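Eukaryotic peptide chain release factor GTP-binding subunit (Schizosaccharomyces pombe, PDB 1R5B) is a P-loop GTPase-fold translation release factor, eRF3, of the elongation factor Tu family, built from a nucleotide-binding domain followed by beta domains. Local coordinates at residues 70-73 with 74-78; 211-214 with 215-219; 402-405 with 406-410. All coordinates share one frame; numbering follows the deposited sequence.

Contact 1: residues 70-73 with 74-78; sequences VDKR and TMEKI
Asp71 turns its carboxylate back over the first turn of helix 72-81, where its side chain crosses that of Thr74 at about a right angle. Asp71 OD2 accepts from Thr74 OG1 at 2.8 Å and from Thr74 N at 3.1 Å, the two donors arriving on opposite faces of the carboxylate plane. This is an N-cap: CG sits between the backbone N and the carbonyl carbon (chi1 66°), which swings the short side chain back to the amide three residues on. Aspartate suits the place because its carboxylate, one methylene from the backbone, is just long enough to fold back to that amide, and threonine adds a second donor. The methyl of the same threonine, CG2, lies 3.8 Å from Val70 CB; Val70 also touches Leu64 of helix 56-66, where Met75 meets Asn62 and Phe65. One turn along, Lys72 CG passes 4.0 Å from Glu76 CD. The charged ends do not close a salt bridge, Lys72 NZ standing 4.2 Å from Glu76 OE2; instead one water accepts from the amine and donates to that carboxylate oxygen. The helix start therefore has one carboxylate oxygen gripped by two donors, an anion that probably interacts favourably with the helix dipole, while its lysine and glutamate pair through solvent.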
loop_
_atom_site.group_PDB
_atom_site.type_symbol
_atom_site.label_atom_id
_atom_site.label_comp_id
_atom_site.label_asym_id
_atom_site.label_seq_id
_atom_site.Cartn_x
_atom_site.Cartn_y
_atom_site.Cartn_z
ATOM N N VAL A 70 -8.663 -1.434 -21.400
ATOM C CA VAL A 70 -9.496 -1.090 -22.551
ATOM C C VAL A 70 -8.670 -1.112 -23.836
ATOM O O VAL A 70 -7.450 -0.959 -23.795
ATOM C CB VAL A 70 -10.181 0.295 -22.371
ATOM C CG1 VAL A 70 -11.057 0.300 -21.127
ATOM C CG2 VAL A 70 -9.152 1.427 -22.294
ATOM N N ASP A 71 -9.334 -1.327 -24.969
ATOM C CA ASP A 71 -8.652 -1.293 -26.261
ATOM C C ASP A 71 -8.605 0.134 -26.789
ATOM O O ASP A 71 -9.134 1.041 -26.160
ATOM C CB ASP A 71 -9.302 -2.252 -27.270
ATOM C CG ASP A 71 -10.706 -1.846 -27.660
ATOM O OD1 ASP A 71 -11.303 -2.544 -28.507
ATOM O OD2 ASP A 71 -11.302 -0.861 -27.183
ATOM N N LYS A 72 -7.956 0.325 -27.933
ATOM C CA LYS A 72 -7.733 1.661 -28.490
ATOM C C LYS A 72 -9.049 2.410 -28.724
ATOM O O LYS A 72 -9.174 3.579 -28.314
ATOM C CB LYS A 72 -6.924 1.564 -29.807
ATOM C CG LYS A 72 -6.582 2.902 -30.498
ATOM C CD LYS A 72 -5.735 2.699 -31.784
ATOM C CE LYS A 72 -6.574 2.383 -33.033
ATOM N NZ LYS A 72 -6.204 3.241 -34.205
ATOM N N ARG A 73 -10.021 1.738 -29.369
ATOM C CA ARG A 73 -11.288 2.391 -29.718
ATOM C C ARG A 73 -12.014 2.937 -28.465
ATOM O O ARG A 73 -12.639 3.995 -28.516
ATOM C CB ARG A 73 -12.221 1.452 -30.514
ATOM C CG ARG A 73 -11.961 1.416 -32.034
ATOM C CD ARG A 73 -12.680 0.232 -32.743
ATOM N NE ARG A 73 -14.110 0.527 -33.098
ATOM C CZ ARG A 73 -14.571 1.301 -34.199
ATOM N NH1 ARG A 73 -13.703 1.902 -35.020
ATOM N NH2 ARG A 73 -15.897 1.495 -34.445
ATOM N N THR A 74 -11.929 2.212 -27.356
ATOM C CA THR A 74 -12.620 2.582 -26.120
ATOM C C THR A 74 -11.929 3.762 -25.425
ATOM O O THR A 74 -12.566 4.640 -24.797
ATOM C CB THR A 74 -12.624 1.403 -25.142
ATOM O OG1 THR A 74 -13.396 0.317 -25.666
ATOM C CG2 THR A 74 -13.338 1.773 -23.852
ATOM N N MET A 75 -10.610 3.759 -25.527
ATOM C CA MET A 75 -9.796 4.853 -25.061
ATOM C C MET A 75 -10.062 6.125 -25.848
ATOM O O MET A 75 -10.026 7.210 -25.271
ATOM C CB MET A 75 -8.327 4.486 -25.203
ATOM C CG MET A 75 -7.382 5.484 -24.576
ATOM S SD MET A 75 -6.263 6.122 -25.779
ATOM C CE MET A 75 -4.780 5.675 -25.156
ATOM N N GLU A 76 -10.323 6.008 -27.151
ATOM C CA GLU A 76 -10.636 7.179 -27.942
ATOM C C GLU A 76 -12.026 7.672 -27.468
ATOM O O GLU A 76 -12.303 8.929 -27.364
ATOM C CB GLU A 76 -10.579 6.858 -29.472
ATOM C CG GLU A 76 -9.142 6.682 -29.969
ATOM C CD GLU A 76 -9.013 5.934 -31.281
ATOM O OE1 GLU A 76 -9.796 4.992 -31.525
ATOM O OE2 GLU A 76 -8.124 6.298 -32.077
ATOM N N LYS A 77 -12.896 6.676 -27.186
ATOM C CA LYS A 77 -14.316 6.924 -26.881
ATOM C C LYS A 77 -14.389 7.820 -25.680
ATOM O O LYS A 77 -15.277 8.651 -25.556
ATOM C CB LYS A 77 -15.066 5.613 -26.606
ATOM C CG LYS A 77 -16.590 5.756 -26.563
ATOM C CD LYS A 77 -17.257 4.457 -26.115
ATOM C CE LYS A 77 -18.740 4.657 -25.805
ATOM N NZ LYS A 77 -19.600 3.519 -26.279
ATOM N N ILE A 78 -13.416 7.639 -24.807
ATOM C CA ILE A 78 -13.315 8.381 -23.562
ATOM C C ILE A 78 -12.774 9.798 -23.776
ATOM O O ILE A 78 -13.257 10.740 -23.160
ATOM C CB ILE A 78 -12.430 7.591 -22.602
ATOM C CG1 ILE A 78 -13.190 6.354 -22.105
ATOM C CG2 ILE A 78 -11.982 8.450 -21.430
ATOM C CD1 ILE A 78 -12.298 5.296 -21.532
HETATM O O HOH W 1 -6.957 5.878 -34.513
#

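Contact 2: residues 211-214 with 215-219; sequences SMFL and RRVAG
Phe213 and Val217, one helical turn apart, make the apolar centre of this contact near the C-terminal end of helix 200-218. Val217 CG1 lies over one face of the Phe213 ring in a CH-pi contact, 3.8 Å from the ring centroid and 14° off the normal. Val217 CG2 approaches too, 3.8 Å from Phe213 CE2. The ring reaches toward the next turn, with CG anti to the backbone N (chi1 178°). A flat aromatic and a beta-branched residue suit this place: the ring offers a broad face, and valine can set both methyls against it.

The charged groups lie along the outer side. Arg216 brings NH1 to 3.6 Å from Phe213 CD1, with ring and guanidinium planes 80° apart, so the two do not stack; Val217 CG1 sits over the centre of one guanidinium face. Arg215 bends at its second torsion and donates from NH1 to Gly219 O at 2.8 Å, spanning the last turn.

Among the backbone bonds, Val217 N to Phe213 O is well formed, at 2.9 Å, whereas Ala218 N to Leu214 O is weak. Gly219 leaves helical geometry with positive phi, a conformation that glycine adopts easily.

Outside the turn, Phe163 meets the Phe213 ring edge-to-face. Phe213 and Val217 both touch Arg170, and Leu214 touches Ala173, on helix 169-178; Ser211 and Leu214 also rest on Tyr228 of strand 226-230, an edge strand of the GTPase-domain sheet.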
loop_
_atom_site.group_PDB
_atom_site.type_symbol
_atom_site.label_atom_id
_atom_site.label_comp_id
_atom_site.label_asym_id
_atom_site.label_seq_id
_atom_site.Cartn_x
_atom_site.Cartn_y
_atom_site.Cartn_z
ATOM N N SER A 211 5.559 24.841 -6.963
ATOM C CA SER A 211 6.050 24.678 -5.607
ATOM C C SER A 211 5.774 25.923 -4.755
ATOM O O SER A 211 5.277 25.829 -3.644
ATOM C CB SER A 211 7.545 24.376 -5.655
ATOM O OG SER A 211 8.025 24.159 -4.356
ATOM N N MET A 212 6.077 27.095 -5.288
ATOM C CA MET A 212 5.763 28.339 -4.585
ATOM C C MET A 212 4.243 28.525 -4.421
ATOM O O MET A 212 3.768 28.857 -3.343
ATOM C CB MET A 212 6.388 29.526 -5.306
ATOM C CG MET A 212 7.915 29.510 -5.286
ATOM S SD MET A 212 8.628 29.426 -3.617
ATOM C CE MET A 212 8.875 31.110 -3.322
ATOM N N PHE A 213 3.486 28.240 -5.472
ATOM C CA PHE A 213 2.062 28.543 -5.498
ATOM C C PHE A 213 1.268 27.607 -4.590
ATOM O O PHE A 213 0.378 28.048 -3.881
ATOM C CB PHE A 213 1.564 28.495 -6.950
ATOM C CG PHE A 213 0.088 28.750 -7.122
ATOM C CD1 PHE A 213 -0.381 30.025 -7.341
ATOM C CD2 PHE A 213 -0.820 27.697 -7.118
ATOM C CE1 PHE A 213 -1.738 30.263 -7.526
ATOM C CE2 PHE A 213 -2.170 27.927 -7.298
ATOM C CZ PHE A 213 -2.628 29.214 -7.500
ATOM N N LEU A 214 1.612 26.321 -4.611
ATOM C CA LEU A 214 0.880 25.303 -3.855
ATOM C C LEU A 214 1.069 25.485 -2.356
ATOM O O LEU A 214 0.143 25.288 -1.574
ATOM C CB LEU A 214 1.325 23.903 -4.264
ATOM C CG LEU A 214 0.830 23.440 -5.636
ATOM C CD1 LEU A 214 1.503 22.119 -6.005
ATOM C CD2 LEU A 214 -0.686 23.283 -5.670
ATOM N N ARG A 215 2.274 25.872 -1.960
ATOM C CA ARG A 215 2.527 26.285 -0.587
ATOM C C ARG A 215 1.688 27.519 -0.227
ATOM O O ARG A 215 1.065 27.561 0.828
ATOM C CB ARG A 215 4.022 26.574 -0.378
ATOM C CG ARG A 215 4.397 27.065 1.038
ATOM C CD ARG A 215 4.062 26.077 2.157
ATOM N NE ARG A 215 4.295 26.662 3.482
ATOM C CZ ARG A 215 4.118 26.021 4.644
ATOM N NH1 ARG A 215 3.685 24.772 4.672
ATOM N NH2 ARG A 215 4.366 26.642 5.788
ATOM N N ARG A 216 1.663 28.519 -1.093
ATOM C CA ARG A 216 0.955 29.745 -0.762
ATOM C C ARG A 216 -0.537 29.512 -0.575
ATOM O O ARG A 216 -1.122 29.968 0.399
ATOM C CB ARG A 216 1.178 30.821 -1.822
ATOM C CG ARG A 216 0.506 32.136 -1.480
ATOM C CD ARG A 216 0.896 33.301 -2.375
ATOM N NE ARG A 216 -0.145 33.564 -3.361
ATOM C CZ ARG A 216 -0.100 33.205 -4.643
ATOM N NH1 ARG A 216 0.962 32.574 -5.151
ATOM N NH2 ARG A 216 -1.124 33.497 -5.436
ATOM N N VAL A 217 -1.156 28.812 -1.513
ATOM C CA VAL A 217 -2.610 28.743 -1.541
ATOM C C VAL A 217 -3.141 27.552 -0.757
ATOM O O VAL A 217 -4.315 27.518 -0.422
ATOM C CB VAL A 217 -3.152 28.722 -2.982
ATOM C CG1 VAL A 217 -2.532 29.852 -3.800
ATOM C CG2 VAL A 217 -2.916 27.368 -3.657
ATOM N N ALA A 218 -2.282 26.589 -0.451
ATOM C CA ALA A 218 -2.736 25.358 0.190
ATOM C C ALA A 218 -1.743 24.689 1.130
ATOM O O ALA A 218 -1.985 23.598 1.573
ATOM C CB ALA A 218 -3.209 24.358 -0.869
ATOM N N GLY A 219 -0.641 25.343 1.452
ATOM C CA GLY A 219 0.247 24.865 2.495
ATOM C C GLY A 219 1.182 23.717 2.159
ATOM O O GLY A 219 2.005 23.372 2.997
#

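Contact 3: residues 402-405 with 406-410; sequences HKLD and KTNRK
His402 and Lys410 lie against each other at the open end of a chain reversal within the long irregular loop that joins strands 396-397 and 426-430 of the antiparallel beta-sheet in the eEF1A-like C-terminal domain. The chain doubles back here, its two limbs running 161° apart, yet no clear hydrogen bond links them. The imidazole and the lysine chain cross at a slant: Lys410 CB is 3.7 Å from His402 CD2, and Lys410 CE reaches the ring edge in its plane, 3.7 Å from His402 NE2. Lys410 O is also close, 3.2 Å from His402 CB. A lysine suits this surface position because its methylene chain can lie against a ring while its amino group continues beyond.

Leu404 supplies the apolar filling between the limbs. Leu404 CD2 comes 3.6 Å from Lys410 CA and 3.9 Å from Asn408 CB, so that a branched hydrocarbon meets backbone and aliphatic carbon where no regular pairing exists. Its backbone has positive phi (77°), one of the departures from strand geometry along this hairpin-like excursion.

At the tip, Asp405 and Lys406 lie side by side and point the same way. Their charged ends remain apart, Asp405 OD1 standing 5.7 Å from Lys406 NZ, so any attraction between them is probably modest.

Farther out, Leu404 touches Ile425 and Lys403 touches Met422 on the returning part of the loop, while Ser411 adjoins both His402 and Lys403. The imidazole is further positioned on its other nitrogen, where His402 ND1 makes a weak hydrogen bond with Ile425 O.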
loop_
_atom_site.group_PDB
_atom_site.type_symbol
_atom_site.label_atom_id
_atom_site.label_comp_id
_atom_site.label_asym_id
_atom_site.label_seq_id
_atom_site.Cartn_x
_atom_site.Cartn_y
_atom_site.Cartn_z
ATOM N N HIS A 402 -13.997 -26.304 3.436
ATOM C CA HIS A 402 -13.941 -26.257 1.962
ATOM C C HIS A 402 -12.584 -26.618 1.321
ATOM O O HIS A 402 -11.539 -26.557 1.972
ATOM C CB HIS A 402 -14.333 -24.859 1.505
ATOM C CG HIS A 402 -15.746 -24.492 1.819
ATOM N ND1 HIS A 402 -16.142 -24.078 3.070
ATOM C CD2 HIS A 402 -16.854 -24.462 1.046
ATOM C CE1 HIS A 402 -17.434 -23.817 3.058
ATOM N NE2 HIS A 402 -17.891 -24.037 1.839
ATOM N N LYS A 403 -12.634 -26.969 0.030
ATOM C CA LYS A 403 -11.462 -27.325 -0.789
ATOM C C LYS A 403 -11.113 -26.259 -1.857
ATOM O O LYS A 403 -10.075 -25.603 -1.760
ATOM C CB LYS A 403 -11.700 -28.687 -1.459
ATOM C CG LYS A 403 -10.446 -29.388 -1.968
ATOM C CD LYS A 403 -10.590 -30.909 -1.891
ATOM C CE LYS A 403 -11.774 -31.396 -2.697
ATOM N NZ LYS A 403 -11.619 -32.821 -3.114
ATOM N N LEU A 404 -11.987 -26.086 -2.851
ATOM C CA LEU A 404 -11.776 -25.165 -3.983
ATOM C C LEU A 404 -10.809 -25.710 -5.047
ATOM O O LEU A 404 -9.898 -26.496 -4.745
ATOM C CB LEU A 404 -11.270 -23.785 -3.527
ATOM C CG LEU A 404 -11.813 -23.094 -2.266
ATOM C CD1 LEU A 404 -10.663 -22.563 -1.424
ATOM C CD2 LEU A 404 -12.761 -21.954 -2.620
ATOM N N ASP A 405 -11.015 -25.268 -6.290
ATOM C CA ASP A 405 -10.080 -25.527 -7.392
ATOM C C ASP A 405 -10.392 -24.674 -8.623
ATOM O O ASP A 405 -11.547 -24.332 -8.865
ATOM C CB ASP A 405 -10.104 -27.004 -7.791
ATOM C CG ASP A 405 -9.022 -27.367 -8.814
ATOM O OD1 ASP A 405 -9.098 -26.912 -9.978
ATOM O OD2 ASP A 405 -8.057 -28.114 -8.545
ATOM N N LYS A 406 -9.348 -24.364 -9.400
ATOM C CA LYS A 406 -9.449 -23.615 -10.664
ATOM C C LYS A 406 -10.145 -22.262 -10.442
ATOM O O LYS A 406 -9.482 -21.294 -10.076
ATOM C CB LYS A 406 -10.107 -24.461 -11.772
ATOM C CG LYS A 406 -9.226 -24.667 -13.002
ATOM C CD LYS A 406 -8.270 -25.853 -12.851
ATOM C CE LYS A 406 -7.577 -26.197 -14.171
ATOM N NZ LYS A 406 -7.178 -24.989 -14.965
ATOM N N THR A 407 -11.462 -22.196 -10.638
ATOM C CA THR A 407 -12.245 -21.044 -10.190
ATOM C C THR A 407 -12.663 -21.306 -8.742
ATOM O O THR A 407 -13.431 -22.235 -8.472
ATOM C CB THR A 407 -13.489 -20.784 -11.101
ATOM O OG1 THR A 407 -14.459 -19.997 -10.391
ATOM C CG2 THR A 407 -14.242 -22.076 -11.469
ATOM N N ASN A 408 -12.132 -20.511 -7.817
ATOM C CA ASN A 408 -12.410 -20.676 -6.386
ATOM C C ASN A 408 -13.911 -20.626 -6.090
ATOM O O ASN A 408 -14.431 -19.587 -5.649
ATOM C CB ASN A 408 -11.680 -19.594 -5.563
ATOM C CG ASN A 408 -10.169 -19.790 -5.534
ATOM O OD1 ASN A 408 -9.607 -20.556 -6.322
ATOM N ND2 ASN A 408 -9.506 -19.090 -4.628
ATOM N N ARG A 409 -14.593 -21.755 -6.317
ATOM C CA ARG A 409 -16.052 -21.814 -6.222
ATOM C C ARG A 409 -16.439 -21.889 -4.749
ATOM O O ARG A 409 -16.941 -20.910 -4.185
ATOM C CB ARG A 409 -16.611 -22.987 -7.029
ATOM C CG ARG A 409 -16.774 -22.673 -8.508
ATOM C CD ARG A 409 -16.762 -23.901 -9.428
ATOM N NE ARG A 409 -18.087 -24.251 -9.940
ATOM C CZ ARG A 409 -18.334 -25.270 -10.763
ATOM N NH1 ARG A 409 -17.349 -26.058 -11.182
ATOM N NH2 ARG A 409 -19.578 -25.510 -11.176
ATOM N N LYS A 410 -16.183 -23.031 -4.121
ATOM C CA LYS A 410 -16.208 -23.126 -2.657
ATOM C C LYS A 410 -15.903 -24.552 -2.218
ATOM O O LYS A 410 -14.850 -24.800 -1.642
ATOM C CB LYS A 410 -17.532 -22.615 -2.031
ATOM C CG LYS A 410 -18.835 -22.917 -2.811
ATOM C CD LYS A 410 -20.042 -23.070 -1.880
ATOM C CE LYS A 410 -20.061 -24.421 -1.181
ATOM N NZ LYS A 410 -21.355 -24.682 -0.500
#

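From the N terminus the three contacts follow in series, none nesting within or crossing another. Contact 1 opens helix 72-81 and sets it against helix 56-66; contact 2 lies in the last turns of helix 200-218 beside helix 169-178 and the sheet edge. Both belong to the elongation factor Tu-like GTP-binding domain, yet their centres are about 36 Å apart. Contact 3 alone folds a loop back on itself, in the C-terminal beta domain; its centre is about 53 Å from that of contact 2, across the centre of the chain, and about 35 Å from that of contact 1. Each contact is local, so the domains are joined by other parts of the chain.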